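Local coordinates for protein cysteine desulfurase (Thermococcus onnurineus, PDB 5B89) that probably catalyses the pyridoxal-phosphate-dependent removal of sulfur from L-cysteine, passing it to a sulfur carrier and releasing L-alanine, at residues S348-G353 against G388-S393. Numbering follows the deposited sequence.
Sequences SFNVPG and GTVRAS. With ALA (alanine), chain H.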
loop_
_atom_site.group_PDB
_atom_site.type_symbol
_atom_site.label_atom_id
_atom_site.label_comp_id
_atom_site.label_asym_id
_atom_site.label_seq_id
_atom_site.Cartn_x
_atom_site.Cartn_y
_atom_site.Cartn_z
ATOM N N SER B 348 -25.110 -11.166 10.705
ATOM C CA SER B 348 -25.551 -9.901 11.191
ATOM C C SER B 348 -26.893 -10.121 11.864
ATOM O O SER B 348 -27.729 -10.918 11.421
ATOM C CB SER B 348 -25.790 -8.846 10.025
ATOM O OG SER B 348 -24.571 -8.190 9.704
ATOM N N PHE B 349 -27.058 -9.418 12.973
ATOM C CA PHE B 349 -28.240 -9.515 13.794
ATOM C C PHE B 349 -28.445 -8.231 14.573
ATOM O O PHE B 349 -27.643 -7.347 14.556
ATOM C CB PHE B 349 -28.151 -10.706 14.769
ATOM C CG PHE B 349 -26.999 -10.647 15.733
ATOM C CD1 PHE B 349 -25.769 -11.048 15.352
ATOM C CD2 PHE B 349 -27.179 -10.261 17.043
ATOM C CE1 PHE B 349 -24.715 -10.998 16.209
ATOM C CE2 PHE B 349 -26.129 -10.214 17.912
ATOM C CZ PHE B 349 -24.893 -10.589 17.502
ATOM N N ASN B 350 -29.589 -8.186 15.239
ATOM C CA ASN B 350 -29.915 -7.077 16.118
ATOM C C ASN B 350 -30.725 -7.581 17.303
ATOM O O ASN B 350 -31.400 -8.532 17.218
ATOM C CB ASN B 350 -30.717 -5.965 15.437
ATOM C CG ASN B 350 -29.852 -4.899 14.818
ATOM O OD1 ASN B 350 -28.980 -4.372 15.420
ATOM N ND2 ASN B 350 -30.140 -4.584 13.607
ATOM N N VAL B 351 -30.604 -6.875 18.398
ATOM C CA VAL B 351 -31.394 -7.162 19.590
ATOM C C VAL B 351 -32.432 -6.051 19.731
ATOM O O VAL B 351 -32.071 -4.937 19.855
ATOM C CB VAL B 351 -30.551 -7.247 20.864
ATOM C CG1 VAL B 351 -31.461 -7.522 22.056
ATOM C CG2 VAL B 351 -29.505 -8.334 20.745
ATOM N N PRO B 352 -33.709 -6.399 19.656
ATOM C CA PRO B 352 -34.794 -5.366 19.736
ATOM C C PRO B 352 -34.683 -4.572 21.010
ATOM O O PRO B 352 -34.429 -5.155 22.071
ATOM C CB PRO B 352 -36.042 -6.200 19.728
ATOM C CG PRO B 352 -35.683 -7.430 19.006
ATOM C CD PRO B 352 -34.261 -7.748 19.504
ATOM N N GLY B 353 -34.710 -3.251 20.888
ATOM C CA GLY B 353 -34.502 -2.397 22.053
ATOM C C GLY B 353 -33.124 -1.874 22.366
ATOM O O GLY B 353 -32.991 -0.997 23.200
ATOM N N GLY B 388 -28.107 -0.098 11.417
ATOM C CA GLY B 388 -26.929 -0.911 11.450
ATOM C C GLY B 388 -27.236 -2.244 12.091
ATOM O O GLY B 388 -28.343 -2.533 12.387
ATOM N N THR B 389 -26.203 -3.045 12.265
ATOM C CA THR B 389 -26.336 -4.357 12.834
ATOM C C THR B 389 -25.140 -4.712 13.693
ATOM O O THR B 389 -24.164 -4.031 13.694
ATOM C CB THR B 389 -26.392 -5.476 11.736
ATOM O OG1 THR B 389 -25.135 -5.587 11.091
ATOM C CG2 THR B 389 -27.421 -5.217 10.686
ATOM N N VAL B 390 -25.289 -5.800 14.414
ATOM C CA VAL B 390 -24.219 -6.426 15.142
ATOM C C VAL B 390 -23.778 -7.521 14.179
ATOM O O VAL B 390 -24.588 -8.117 13.551
ATOM C CB VAL B 390 -24.643 -7.053 16.483
ATOM C CG1 VAL B 390 -23.385 -7.415 17.246
ATOM C CG2 VAL B 390 -25.436 -6.051 17.283
ATOM N N ARG B 391 -22.481 -7.739 14.062
ATOM C CA ARG B 391 -21.979 -8.726 13.079
ATOM C C ARG B 391 -20.927 -9.613 13.682
ATOM O O ARG B 391 -19.867 -9.145 14.094
ATOM C CB ARG B 391 -21.394 -8.035 11.811
ATOM C CG ARG B 391 -20.995 -8.945 10.668
ATOM C CD ARG B 391 -20.286 -8.099 9.618
ATOM N NE ARG B 391 -18.965 -7.665 10.061
ATOM C CZ ARG B 391 -18.214 -6.789 9.476
ATOM N NH1 ARG B 391 -18.635 -6.218 8.363
ATOM N NH2 ARG B 391 -17.017 -6.411 9.939
ATOM N N ALA B 392 -21.233 -10.892 13.685
ATOM C CA ALA B 392 -20.301 -11.921 14.102
ATOM C C ALA B 392 -19.845 -12.602 12.807
ATOM O O ALA B 392 -20.632 -12.954 12.022
ATOM C CB ALA B 392 -20.942 -12.919 15.024
ATOM N N SER B 393 -18.562 -12.745 12.603
ATOM C CA SER B 393 -18.028 -13.318 11.397
ATOM C C SER B 393 -16.867 -14.216 11.755
ATOM O O SER B 393 -16.125 -13.966 12.662
ATOM C CB SER B 393 -17.614 -12.242 10.417
ATOM O OG SER B 393 -16.755 -11.385 11.017
HETATM N N ALA H . -14.927 -5.046 4.557
HETATM C CA ALA H . -14.639 -4.918 6.070
HETATM C C ALA H . -15.822 -4.599 7.015
HETATM O O ALA H . -16.963 -4.848 6.558
HETATM C CB ALA H . -13.516 -3.940 6.470
HETATM O OXT ALA H . -15.738 -4.221 8.242
#
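Phe349 and Val390 form an antiparallel hydrogen-bonded pair joining edge strand 346-349 to strand 389-393: Phe349 N to Val390 O is 2.9 Å, and Val390 N to Phe349 O is 2.8 Å. Ser348 and Arg391 make the adjoining non-hydrogen-bonded pair. Both strands belong to the four-stranded mixed sheet of the smaller domain of this class-V, fold type I enzyme, apart from the seven-stranded sheet. Val390 CB sits over one ring face of Phe349 in a CH-pi contact, 3.8 Å from the ring centroid. Val390 CG1, anti to its own backbone N (chi1 -169°), comes within 3.5 Å of Phe349 CZ. Val359 of helix 356-365 packs on Val390, and Met410 of helix 400-415 on Phe349. Past the strand, Asn350 continues the link through its side chain: ND2 donates to Gly388 O at 3.0 Å, in the amide plane and nearly straight (171°). On the Ser348-Arg391 face, Ser348 OG and Thr389 OG1 lie close, at 3.0 Å. Each has a partner elsewhere: Ala186 O for Ser348 OG, His375 NE2 for Thr389 OG1. The guanidinium grips the bound alanine carboxylate with two bonds, Arg391 NH1 to ALA O (2.8 Å) and NH2 to ALA OXT (3.1 Å). NH1 also donates to Asn185 O. Thus one face packs against helices, while the other carries the arginine that holds alanine, the expected desulfurase product, and probably the cysteine substrate's carboxylate.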